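Local coordinates for protein Hia (PDB 1S7M) that is a homotrimeric autotransporter adhesin of Haemophilus influenzae, of which this chain is the binding-domain portion that probably helps the bacterium recognise its host cells, at residues V51-K56 / V107-G112; A61-L66 / D71-Q76. All blocks are in the same frame, centred on the assembly; numbering follows the deposited sequence.

Contact 1 (V51-K56 / V107-G112)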
loop_
_atom_site.group_PDB
_atom_site.type_symbol
_atom_site.label_atom_id
_atom_site.label_comp_id
_atom_site.label_asym_id
_atom_site.label_seq_id
_atom_site.Cartn_x
_atom_site.Cartn_y
_atom_site.Cartn_z
ATOM N N VAL A 51 13.322 -2.275 10.614
ATOM C CA VAL A 51 12.226 -1.473 11.113
ATOM C C VAL A 51 10.887 -2.210 10.977
ATOM O O VAL A 51 10.667 -2.949 10.014
ATOM C CB VAL A 51 12.157 -0.105 10.367
ATOM C CG1 VAL A 51 11.793 -0.322 8.917
ATOM C CG2 VAL A 51 11.145 0.827 11.056
ATOM N N VAL A 52 10.031 -2.053 11.988
ATOM C CA VAL A 52 8.688 -2.621 11.969
ATOM C C VAL A 52 7.692 -1.496 12.308
ATOM O O VAL A 52 8.055 -0.482 12.900
ATOM C CB VAL A 52 8.500 -3.799 12.992
ATOM C CG1 VAL A 52 9.598 -4.849 12.803
ATOM C CG2 VAL A 52 8.450 -3.269 14.405
ATOM N N SER A 53 6.435 -1.668 11.928
ATOM C CA SER A 53 5.446 -0.644 12.207
ATOM C C SER A 53 4.560 -1.042 13.386
ATOM O O SER A 53 3.911 -0.194 13.990
ATOM C CB SER A 53 4.565 -0.411 10.978
ATOM O OG SER A 53 3.764 -1.549 10.693
ATOM N N GLY A 54 4.542 -2.332 13.706
ATOM C CA GLY A 54 3.680 -2.790 14.775
ATOM C C GLY A 54 2.399 -3.371 14.173
ATOM O O GLY A 54 1.512 -3.825 14.911
ATOM N N LEU A 55 2.277 -3.356 12.840
ATOM C CA LEU A 55 1.076 -3.920 12.200
ATOM C C LEU A 55 1.148 -5.443 12.190
ATOM O O LEU A 55 2.204 -6.012 11.952
ATOM C CB LEU A 55 0.921 -3.434 10.745
ATOM C CG LEU A 55 0.648 -1.924 10.553
ATOM C CD1 LEU A 55 0.763 -1.549 9.055
ATOM C CD2 LEU A 55 -0.753 -1.574 11.112
ATOM N N LYS A 56 0.017 -6.091 12.427
ATOM C CA LYS A 56 -0.048 -7.554 12.401
ATOM C C LYS A 56 -0.867 -7.959 11.167
ATOM O O LYS A 56 -1.504 -7.126 10.541
ATOM C CB LYS A 56 -0.787 -8.105 13.629
ATOM C CG LYS A 56 -0.166 -7.828 14.991
ATOM C CD LYS A 56 -1.116 -8.356 16.086
ATOM C CE LYS A 56 -0.640 -8.063 17.511
ATOM N NZ LYS A 56 -0.610 -6.596 17.835
ATOM N N VAL A 107 7.919 -2.825 4.038
ATOM C CA VAL A 107 7.676 -3.658 2.876
ATOM C C VAL A 107 6.798 -4.847 3.301
ATOM O O VAL A 107 5.907 -5.291 2.580
ATOM C CB VAL A 107 9.018 -4.177 2.295
ATOM C CG1 VAL A 107 8.748 -5.212 1.176
ATOM C CG2 VAL A 107 9.832 -2.991 1.755
ATOM N N GLY A 108 7.063 -5.376 4.481
ATOM C CA GLY A 108 6.269 -6.494 4.962
ATOM C C GLY A 108 4.792 -6.160 5.100
ATOM O O GLY A 108 3.955 -7.029 4.897
ATOM N N ASP A 109 4.485 -4.912 5.478
ATOM C CA ASP A 109 3.100 -4.432 5.618
ATOM C C ASP A 109 2.487 -4.436 4.217
ATOM O O ASP A 109 1.362 -4.897 4.021
ATOM C CB ASP A 109 3.080 -3.003 6.210
ATOM C CG ASP A 109 3.740 -2.916 7.606
ATOM O OD1 ASP A 109 3.844 -3.957 8.288
ATOM O OD2 ASP A 109 4.129 -1.801 8.034
ATOM N N LEU A 110 3.243 -3.927 3.236
ATOM C CA LEU A 110 2.780 -3.903 1.856
ATOM C C LEU A 110 2.482 -5.289 1.311
ATOM O O LEU A 110 1.556 -5.460 0.511
ATOM C CB LEU A 110 3.829 -3.258 0.930
ATOM C CG LEU A 110 4.223 -1.802 1.137
ATOM C CD1 LEU A 110 4.716 -1.236 -0.208
ATOM C CD2 LEU A 110 3.034 -0.990 1.644
ATOM N N ARG A 111 3.289 -6.267 1.714
ATOM C CA ARG A 111 3.134 -7.630 1.241
ATOM C C ARG A 111 1.809 -8.236 1.683
ATOM O O ARG A 111 1.267 -9.126 1.024
ATOM C CB ARG A 111 4.338 -8.482 1.686
ATOM C CG ARG A 111 5.587 -8.265 0.788
ATOM C CD ARG A 111 6.836 -8.990 1.292
ATOM N NE ARG A 111 7.946 -8.775 0.368
ATOM C CZ ARG A 111 9.222 -8.670 0.733
ATOM N NH1 ARG A 111 9.571 -8.778 2.005
ATOM N NH2 ARG A 111 10.152 -8.393 -0.174
ATOM N N GLY A 112 1.262 -7.728 2.782
ATOM C CA GLY A 112 -0.018 -8.235 3.221
ATOM C C GLY A 112 -1.218 -7.430 2.727
ATOM O O GLY A 112 -2.346 -7.765 3.060
HETATM O O HOH W 1 5.996 -4.089 10.248
HETATM O O HOH W 2 2.629 -6.380 9.047
#

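Contact 2 (A61-L66 / D71-Q76)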
loop_
_atom_site.group_PDB
_atom_site.type_symbol
_atom_site.label_atom_id
_atom_site.label_comp_id
_atom_site.label_asym_id
_atom_site.label_seq_id
_atom_site.Cartn_x
_atom_site.Cartn_y
_atom_site.Cartn_z
ATOM N N ALA A 61 -1.066 -14.499 16.115
ATOM C CA ALA A 61 -1.258 -14.768 17.537
ATOM C C ALA A 61 -1.103 -13.454 18.292
ATOM O O ALA A 61 -0.669 -12.447 17.729
ATOM C CB ALA A 61 -0.221 -15.765 18.017
ATOM N N ASN A 62 -1.467 -13.457 19.561
ATOM C CA ASN A 62 -1.348 -12.261 20.379
ATOM C C ASN A 62 -2.408 -11.236 20.047
ATOM O O ASN A 62 -2.287 -10.062 20.400
ATOM C CB ASN A 62 0.044 -11.648 20.222
ATOM C CG ASN A 62 1.155 -12.660 20.461
ATOM O OD1 ASN A 62 1.325 -13.175 21.582
ATOM N ND2 ASN A 62 1.913 -12.962 19.406
ATOM N N PHE A 63 -3.447 -11.673 19.351
ATOM C CA PHE A 63 -4.549 -10.781 19.032
ATOM C C PHE A 63 -5.455 -10.945 20.232
ATOM O O PHE A 63 -5.769 -12.067 20.635
ATOM C CB PHE A 63 -5.293 -11.235 17.769
ATOM C CG PHE A 63 -6.500 -10.382 17.423
ATOM C CD1 PHE A 63 -6.372 -9.256 16.610
ATOM C CD2 PHE A 63 -7.765 -10.720 17.897
ATOM C CE1 PHE A 63 -7.490 -8.481 16.268
ATOM C CE2 PHE A 63 -8.883 -9.955 17.565
ATOM C CZ PHE A 63 -8.747 -8.832 16.745
ATOM N N ASP A 64 -5.875 -9.837 20.812
ATOM C CA ASP A 64 -6.745 -9.923 21.950
ATOM C C ASP A 64 -8.162 -9.679 21.488
ATOM O O ASP A 64 -8.514 -8.576 21.123
ATOM C CB ASP A 64 -6.338 -8.896 23.012
ATOM C CG ASP A 64 -7.272 -8.896 24.215
ATOM O OD1 ASP A 64 -6.997 -8.161 25.187
ATOM O OD2 ASP A 64 -8.291 -9.621 24.181
ATOM N N PRO A 65 -9.003 -10.721 21.511
ATOM C CA PRO A 65 -10.408 -10.629 21.091
ATOM C C PRO A 65 -11.282 -9.674 21.899
ATOM O O PRO A 65 -12.287 -9.193 21.392
ATOM C CB PRO A 65 -10.912 -12.069 21.226
ATOM C CG PRO A 65 -9.689 -12.889 21.032
ATOM C CD PRO A 65 -8.642 -12.115 21.818
ATOM N N LEU A 66 -10.903 -9.387 23.141
ATOM C CA LEU A 66 -11.741 -8.538 23.993
ATOM C C LEU A 66 -11.654 -7.030 23.824
ATOM O O LEU A 66 -12.479 -6.297 24.362
ATOM C CB LEU A 66 -11.526 -8.921 25.466
ATOM C CG LEU A 66 -12.142 -10.297 25.757
ATOM C CD1 LEU A 66 -11.634 -10.899 27.086
ATOM C CD2 LEU A 66 -13.655 -10.117 25.773
ATOM N N ASP A 71 -16.158 -6.354 13.461
ATOM C CA ASP A 71 -15.540 -6.488 12.151
ATOM C C ASP A 71 -14.091 -6.974 12.230
ATOM O O ASP A 71 -13.688 -7.888 11.492
ATOM C CB ASP A 71 -15.582 -5.160 11.399
ATOM C CG ASP A 71 -15.062 -5.302 9.969
ATOM O OD1 ASP A 71 -13.865 -5.043 9.722
ATOM O OD2 ASP A 71 -15.857 -5.717 9.104
ATOM N N ASN A 72 -13.300 -6.386 13.125
ATOM C CA ASN A 72 -11.899 -6.791 13.218
ATOM C C ASN A 72 -11.769 -8.230 13.674
ATOM O O ASN A 72 -10.948 -8.980 13.148
ATOM C CB ASN A 72 -11.101 -5.873 14.161
ATOM C CG ASN A 72 -9.661 -5.671 13.697
ATOM O OD1 ASN A 72 -8.695 -5.899 14.443
ATOM N ND2 ASN A 72 -9.509 -5.239 12.436
ATOM N N LEU A 73 -12.581 -8.632 14.646
ATOM C CA LEU A 73 -12.524 -10.011 15.156
ATOM C C LEU A 73 -12.960 -11.052 14.105
ATOM O O LEU A 73 -12.362 -12.119 13.994
ATOM C CB LEU A 73 -13.396 -10.148 16.423
ATOM C CG LEU A 73 -13.376 -11.520 17.115
ATOM C CD1 LEU A 73 -11.944 -11.929 17.410
ATOM C CD2 LEU A 73 -14.188 -11.464 18.435
ATOM N N THR A 74 -14.010 -10.733 13.353
ATOM C CA THR A 74 -14.527 -11.622 12.322
ATOM C C THR A 74 -13.414 -11.925 11.315
ATOM O O THR A 74 -13.164 -13.086 10.961
ATOM C CB THR A 74 -15.687 -10.957 11.561
ATOM O OG1 THR A 74 -16.774 -10.728 12.456
ATOM C CG2 THR A 74 -16.177 -11.835 10.430
ATOM N N LYS A 75 -12.743 -10.863 10.876
ATOM C CA LYS A 75 -11.675 -11.002 9.907
ATOM C C LYS A 75 -10.530 -11.780 10.534
ATOM O O LYS A 75 -9.913 -12.622 9.869
ATOM C CB LYS A 75 -11.238 -9.611 9.408
ATOM C CG LYS A 75 -12.287 -8.971 8.475
ATOM C CD LYS A 75 -12.027 -7.501 8.178
ATOM C CE LYS A 75 -13.045 -7.007 7.147
ATOM N NZ LYS A 75 -13.077 -5.519 7.039
ATOM N N GLN A 76 -10.258 -11.508 11.811
ATOM C CA GLN A 76 -9.180 -12.198 12.522
ATOM C C GLN A 76 -9.381 -13.715 12.459
ATOM O O GLN A 76 -8.434 -14.452 12.232
ATOM C CB GLN A 76 -9.129 -11.776 14.006
ATOM C CG GLN A 76 -8.229 -12.670 14.881
ATOM C CD GLN A 76 -6.738 -12.547 14.582
ATOM O OE1 GLN A 76 -6.307 -11.715 13.786
ATOM N NE2 GLN A 76 -5.941 -13.380 15.228
#

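Contact 1 (V51-K56 / V107-G112)
S53 and D109 meet through a single short hydrogen bond: S53 OG donates to D109 OD2 at 2.7 Å, reaching the oxygen on its syn side but 32° out of the carboxylate plane. S53 OG also accepts from L55 N (3.2 Å), which makes an ST turn of S53, G54 and L55. A chi1 of 67° tucks OG back over the main chain, near enough to L55 N for the turn and to the aspartate. G54 completes the bend with a positive phi of 99°, a value that glycine takes easily. L55 crosses the aspartate at about a right angle and lays CD1 over one face of the carboxylate, 3.5 Å from D109 OD2. Leucine suits the place as an apolar side chain that packs on L87 and V99 as well.

The other oxygen is served by water. One molecule accepts from S53 N and donates to D109 OD1 at 2.9 Å; a second donates to both L55 O and D109 OD1, the latter at 2.8 Å. Aspartate suits this place because its two oxygens can collect several donors at once, and the buried charge is probably eased by them. OD2 also accepts from the backbone N of T106, three residues back, which ties the side chain to the start of its own helix.

The contact thus pins the loop between strands 46-51 and 56-57 to helix 107-111. V51 continues a parallel sheet into the third subunit, L110 packs on L110 of that subunit, and R111 forms a salt bridge with D101 of the second.

Contact 2 (A61-L66 / D71-Q76)
Segment 61-66 is an irregular loop, and its CA atoms come nearest to segment 71-76 of helix 70-77 at P65-L73 (6.3 Å) and F63-Q76 (8.1 Å). Backbone bonds from K75 N to D71 O and from Q76 N to N72 O keep the helical segment regular, while an Asx turn, with D64 OD2 accepting from L66 N, bends the loop. No hydrogen bond crosses between them; the contact is made by side-chain packing.

The chi1 of 177° carries the F63 ring, anti to its own nitrogen, across to the helix. Q76 bends at chi2 (69°) and sets its CG over one ring face, a CH-pi contact 3.8 Å from the centroid. Its amide, 7° from parallel, is offset over the CG end of the ring and CB. Glutamine suits this stack because its flat amide can still hydrogen bond beyond it: OE1 accepts from G59 N and NE2 donates to D60 O. Segment 61-66 thus folds back on helix 70-77, which follows it closely in the chain, within the HiaBD2_N region of the adhesin.

At the ring's edge, in its plane, N72 OD1 comes 3.4 Å from F63 CE1; the hydrogen bond of that oxygen comes from N86 ND2. L73 CD1 approaches the ring obliquely, 3.6 Å from F63 CE2, and reaches P65 CB at 4.0 Å; the branched end of leucine suits it to touch ring and proline with one methyl.

How the contacts relate
The centres of contact 1 and contact 2 lie about 17 Å apart, yet the two meet directly where K56 CE packs 3.9 Å from N62 O. In sequence, both segments of contact 2 fall between those of contact 1, so the chain leaves 51-56, folds locally at 61-66 and 71-76, and returns to 107-112. N86 links the two regions further: its backbone hydrogen bonds with K56, and its side chain with N72. Their settings differ, however. Contact 1 is buried close to the chain's centre and neighbours both other subunits, whereas contact 2 lies at the surface about 19 Å from that centre, with a weak bond from K75 to A136 of the third subunit.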